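Side-chain contacts in putative lipoprotein (Parabacteroides distasonis, PDB 4FVS), which is of unknown function but is a putative exported lipoprotein of the LolA/LolB clan and may bind a lipid: residues L77-T82 and A123-Y128; E145-E150 and Y182-Y187. All coordinates share one frame; numbering follows the deposited sequence.

Interaction 1 (L77-T82 and A123-Y128); sequences LDSKET and ASVKIY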
# COMPACT_ATOMS: atom_id res chain seq x y z
N LEU A 77 5.10 -4.84 -5.95
CA LEU A 77 4.42 -5.11 -4.69
C LEU A 77 2.94 -5.39 -4.97
O LEU A 77 2.38 -4.77 -5.88
CB LEU A 77 4.59 -3.88 -3.78
CG LEU A 77 4.01 -3.90 -2.37
CD1 LEU A 77 4.65 -4.99 -1.50
CD2 LEU A 77 4.20 -2.57 -1.71
N ASP A 78 2.30 -6.31 -4.19
CA ASP A 78 0.87 -6.59 -4.37
C ASP A 78 0.08 -5.29 -4.16
O ASP A 78 0.27 -4.59 -3.15
CB ASP A 78 0.39 -7.72 -3.43
CG ASP A 78 -0.82 -8.51 -3.93
OD1 ASP A 78 -1.68 -7.91 -4.63
OD2 ASP A 78 -0.93 -9.71 -3.59
N SER A 79 -0.79 -4.95 -5.15
CA SER A 79 -1.60 -3.73 -5.19
C SER A 79 -2.55 -3.55 -3.99
O SER A 79 -3.02 -2.44 -3.80
CB SER A 79 -2.40 -3.62 -6.49
OG SER A 79 -3.17 -4.77 -6.78
N LYS A 80 -2.77 -4.59 -3.15
CA LYS A 80 -3.65 -4.50 -1.97
C LYS A 80 -3.02 -3.59 -0.89
O LYS A 80 -3.75 -3.03 -0.05
CB LYS A 80 -4.01 -5.90 -1.38
CG LYS A 80 -2.87 -6.75 -0.84
CD LYS A 80 -3.42 -7.98 -0.18
CE LYS A 80 -2.41 -9.06 -0.01
NZ LYS A 80 -3.08 -10.33 0.40
N GLU A 81 -1.68 -3.42 -0.94
CA GLU A 81 -0.92 -2.54 -0.04
C GLU A 81 -1.36 -1.05 -0.23
O GLU A 81 -1.30 -0.26 0.72
CB GLU A 81 0.58 -2.71 -0.30
CG GLU A 81 1.51 -2.04 0.70
CD GLU A 81 1.64 -2.57 2.11
OE1 GLU A 81 0.69 -3.21 2.62
OE2 GLU A 81 2.69 -2.27 2.74
N THR A 82 -1.84 -0.71 -1.44
CA THR A 82 -2.34 0.62 -1.81
C THR A 82 -3.66 0.90 -1.03
O THR A 82 -3.96 2.08 -0.76
CB THR A 82 -2.48 0.72 -3.39
OG1 THR A 82 -1.18 0.76 -3.97
CG2 THR A 82 -3.21 1.96 -3.85
N ALA A 123 -3.88 -0.87 -11.50
CA ALA A 123 -4.49 -1.92 -10.72
C ALA A 123 -6.01 -1.83 -10.81
O ALA A 123 -6.58 -0.75 -10.79
CB ALA A 123 -4.04 -1.80 -9.27
N SER A 124 -6.65 -2.96 -10.97
CA SER A 124 -8.10 -3.06 -10.91
C SER A 124 -8.38 -4.38 -10.25
O SER A 124 -8.35 -5.45 -10.88
CB SER A 124 -8.79 -2.89 -12.26
OG SER A 124 -10.20 -2.94 -12.12
N VAL A 125 -8.49 -4.28 -8.93
CA VAL A 125 -8.69 -5.43 -8.08
C VAL A 125 -10.18 -5.62 -7.78
O VAL A 125 -11.03 -4.87 -8.25
CB VAL A 125 -7.85 -5.29 -6.78
CG1 VAL A 125 -6.37 -5.17 -7.12
CG2 VAL A 125 -8.33 -4.15 -5.89
N LYS A 126 -10.48 -6.66 -7.02
CA LYS A 126 -11.81 -6.90 -6.55
C LYS A 126 -11.74 -7.25 -5.07
O LYS A 126 -10.97 -8.13 -4.65
CB LYS A 126 -12.50 -7.97 -7.35
CG LYS A 126 -14.00 -7.76 -7.36
CD LYS A 126 -14.73 -8.77 -8.16
CE LYS A 126 -14.38 -8.69 -9.62
NZ LYS A 126 -15.03 -7.60 -10.38
N ILE A 127 -12.46 -6.49 -4.26
CA ILE A 127 -12.53 -6.77 -2.83
C ILE A 127 -13.85 -7.54 -2.64
O ILE A 127 -14.89 -7.11 -3.14
CB ILE A 127 -12.35 -5.50 -1.98
CG1 ILE A 127 -12.50 -5.79 -0.50
CG2 ILE A 127 -13.24 -4.34 -2.44
CD1 ILE A 127 -11.82 -4.73 0.37
N TYR A 128 -13.79 -8.73 -2.05
CA TYR A 128 -14.95 -9.62 -1.94
C TYR A 128 -14.93 -10.43 -0.66
O TYR A 128 -13.88 -10.55 -0.03
CB TYR A 128 -14.96 -10.59 -3.16
CG TYR A 128 -13.75 -11.52 -3.24
CD1 TYR A 128 -12.56 -11.11 -3.83
CD2 TYR A 128 -13.80 -12.81 -2.70
CE1 TYR A 128 -11.44 -11.94 -3.86
CE2 TYR A 128 -12.68 -13.65 -2.74
CZ TYR A 128 -11.50 -13.21 -3.31
OH TYR A 128 -10.40 -14.04 -3.34

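Interaction 2 (E145-E150 and Y182-Y187); sequences EFIKTE and YGYEWY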
# COMPACT_ATOMS: atom_id res chain seq x y z
N GLU A 145 1.04 8.80 -10.95
CA GLU A 145 2.08 9.73 -11.39
C GLU A 145 3.07 10.04 -10.27
O GLU A 145 2.70 10.05 -9.12
CB GLU A 145 1.51 11.04 -11.96
CG GLU A 145 0.67 11.87 -11.01
CD GLU A 145 0.32 13.25 -11.53
OE1 GLU A 145 1.24 14.03 -11.85
OE2 GLU A 145 -0.89 13.57 -11.54
N PHE A 146 4.32 10.28 -10.63
CA PHE A 146 5.40 10.66 -9.73
C PHE A 146 5.31 12.16 -9.48
O PHE A 146 5.29 12.95 -10.45
CB PHE A 146 6.76 10.27 -10.34
CG PHE A 146 7.95 10.75 -9.54
CD1 PHE A 146 8.30 10.12 -8.35
CD2 PHE A 146 8.67 11.87 -9.94
CE1 PHE A 146 9.38 10.58 -7.59
CE2 PHE A 146 9.74 12.34 -9.18
CZ PHE A 146 10.10 11.67 -8.02
N ILE A 147 5.29 12.57 -8.20
CA ILE A 147 5.19 13.97 -7.82
C ILE A 147 6.60 14.56 -7.59
O ILE A 147 7.03 15.44 -8.35
CB ILE A 147 4.27 14.14 -6.57
CG1 ILE A 147 2.88 13.49 -6.79
CG2 ILE A 147 4.14 15.61 -6.16
CD1 ILE A 147 2.12 13.91 -8.16
N LYS A 148 7.30 14.06 -6.57
CA LYS A 148 8.62 14.50 -6.15
C LYS A 148 9.18 13.51 -5.14
O LYS A 148 8.47 12.59 -4.71
CB LYS A 148 8.50 15.92 -5.51
CG LYS A 148 7.75 15.94 -4.14
CD LYS A 148 7.22 17.30 -3.69
CE LYS A 148 6.20 17.17 -2.58
NZ LYS A 148 5.82 18.48 -1.97
N THR A 149 10.43 13.76 -4.69
CA THR A 149 11.08 13.04 -3.60
C THR A 149 11.21 13.96 -2.45
O THR A 149 11.68 15.10 -2.64
CB THR A 149 12.45 12.47 -4.00
OG1 THR A 149 13.34 13.52 -4.43
CG2 THR A 149 12.35 11.35 -5.00
N GLU A 150 10.81 13.53 -1.25
CA GLU A 150 10.98 14.41 -0.09
C GLU A 150 11.23 13.61 1.16
O GLU A 150 10.94 12.43 1.20
CB GLU A 150 9.81 15.40 0.11
CG GLU A 150 8.43 14.81 0.38
CD GLU A 150 7.39 15.83 0.83
OE1 GLU A 150 7.72 16.70 1.66
OE2 GLU A 150 6.23 15.72 0.38
N TYR A 182 -8.76 10.16 -4.93
CA TYR A 182 -7.35 10.04 -5.24
C TYR A 182 -6.59 9.89 -3.94
O TYR A 182 -7.18 9.96 -2.86
CB TYR A 182 -6.82 11.22 -6.09
CG TYR A 182 -6.82 12.57 -5.42
CD1 TYR A 182 -7.92 13.40 -5.48
CD2 TYR A 182 -5.67 13.05 -4.80
CE1 TYR A 182 -7.91 14.66 -4.89
CE2 TYR A 182 -5.64 14.31 -4.21
CZ TYR A 182 -6.76 15.12 -4.26
OH TYR A 182 -6.73 16.34 -3.66
N GLY A 183 -5.30 9.69 -4.06
CA GLY A 183 -4.43 9.55 -2.90
C GLY A 183 -2.97 9.69 -3.23
O GLY A 183 -2.58 9.69 -4.39
N TYR A 184 -2.17 9.80 -2.18
CA TYR A 184 -0.72 9.90 -2.25
C TYR A 184 -0.08 8.81 -1.44
O TYR A 184 -0.68 8.28 -0.48
CB TYR A 184 -0.21 11.27 -1.77
CG TYR A 184 -0.77 12.46 -2.51
CD1 TYR A 184 -0.35 12.76 -3.80
CD2 TYR A 184 -1.63 13.35 -1.89
CE1 TYR A 184 -0.83 13.89 -4.48
CE2 TYR A 184 -2.11 14.48 -2.55
CZ TYR A 184 -1.71 14.75 -3.85
OH TYR A 184 -2.17 15.88 -4.50
N GLU A 185 1.14 8.45 -1.82
CA GLU A 185 1.94 7.49 -1.10
C GLU A 185 3.37 7.98 -1.02
O GLU A 185 3.88 8.54 -1.98
CB GLU A 185 1.88 6.10 -1.77
CG GLU A 185 0.55 5.37 -1.60
CD GLU A 185 0.45 3.96 -2.15
OE1 GLU A 185 1.16 3.66 -3.14
OE2 GLU A 185 -0.41 3.20 -1.66
N TRP A 186 3.99 7.81 0.13
CA TRP A 186 5.41 8.08 0.37
C TRP A 186 6.06 6.77 0.68
O TRP A 186 5.71 6.13 1.67
CB TRP A 186 5.64 9.08 1.50
CG TRP A 186 5.30 10.50 1.20
CD1 TRP A 186 6.16 11.50 0.87
CD2 TRP A 186 4.01 11.11 1.32
NE1 TRP A 186 5.49 12.70 0.77
CE2 TRP A 186 4.16 12.48 1.03
CE3 TRP A 186 2.72 10.62 1.61
CZ2 TRP A 186 3.09 13.37 1.04
CZ3 TRP A 186 1.66 11.49 1.60
CH2 TRP A 186 1.84 12.85 1.31
N TYR A 187 6.96 6.33 -0.18
CA TYR A 187 7.61 5.06 0.05
C TYR A 187 9.13 5.23 0.03
O TYR A 187 9.67 6.00 -0.77
CB TYR A 187 7.14 4.02 -0.96
CG TYR A 187 7.38 4.34 -2.41
CD1 TYR A 187 8.52 3.88 -3.07
CD2 TYR A 187 6.40 4.95 -3.18
CE1 TYR A 187 8.72 4.12 -4.43
CE2 TYR A 187 6.57 5.15 -4.56
CZ TYR A 187 7.75 4.76 -5.17
OH TYR A 187 7.96 4.95 -6.51

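Interaction 1 (L77-T82 and A123-Y128)
S79 touches A123 and V125 across this contact, meeting both through its short side chain. Its CB lies 3.7 Å from A123 CB, methylene against methyl. V125 CG1 lies 3.2 Å from S79 OG. A123 CB stands 4.0 Å from the same S79 OG. The first torsion of V125 (chi1 -59°) turns CG1 to the serine by setting it anti to the carbonyl carbon. The hydroxyl has its polar partner elsewhere: S79 OG is hydrogen-bonded to N101 O, so the valine methyl merely lies alongside an oxygen already engaged. Strand 74-78 ends just before S79, and the chain turns into a 3-10 segment whose T82 N bonds back to S79 O at 3.2 Å. The setting is an antiparallel beta structure with a YmcC-like fold, in the DUF3108-like family. The chain from strand 96-98 to strand 102-104 passes here, T99 pairing with K126 and N101 with S79. A123, V125 and S79, the tightly packed part, are all buried, and only 102 Å² is covered in all. On the outer side the character changes: S124 points away from S79 and is exposed, while K126, partly exposed, pairs its ammonium with D138.

Interaction 2 (E145-E150 and Y182-Y187)
E150 takes the indole N-H of W186 in a contact that reaches over an intervening strand. Strands 132-154 and 179-188 are not neighbours in this antiparallel beta structure, since strand 157-171 lies between them and pairs with both. I147 and K148 both face K163 of that middle strand, a classic beta bulge. The E150 and W186 CA atoms are 8.4 Å apart, leaving the distance to be bridged by side chains. E150 does so with CG between its backbone N and carbonyl carbon (chi1 62°) and the chain extended beyond, sending the carboxylate to the rim of the indole. W186 NE1 donates to E150 OE2 at 3.1 Å, nearly straight at 162°. The acceptor lies close to the indole plane, yet the N-H meets OE2 from well above the carboxylate plane, 49° out of it. E150 CG follows the same edge, 3.6 Å from W186 NE1. E150 OE2 also lies 3.9 Å from W186 CE2. K148 NZ approaches E150 OE2 at 3.6 Å, a long salt bridge, so one oxygen serves both a neutral and a positive partner. Replacing E150 by an alanine would probably leave the indole N-H without this acceptor and K148 without its nearby counter-charge. Further along the strands I147, partly exposed, meets Y184, whose ring also makes a cation-pi contact with K163. I147 CG1 comes obliquely to the Y184 ring, an apolar contact, 4.4 Å from Y184 CE1.

Following the chain from the N terminus, interaction 1 first brings the end of strand 74-78 and its 3-10 turn against strand 123-129, closing a loop of 40 residues that includes strands 96-98 and 102-104. The chain then turns directly into strand 132-154, the neighbour of 123-129. From there interaction 2 opens, closing 31 residues when strand 179-188 comes alongside beyond strand 157-171. The contacts therefore stand in series, neither nested nor crossed, with centres about 18 Å apart. They still meet: T82 of the 3-10 turn packs on E185 of strand 179-188, with a weak hydrogen bond between T82 OG1 and E185 OE2, tying the turn to the later strands.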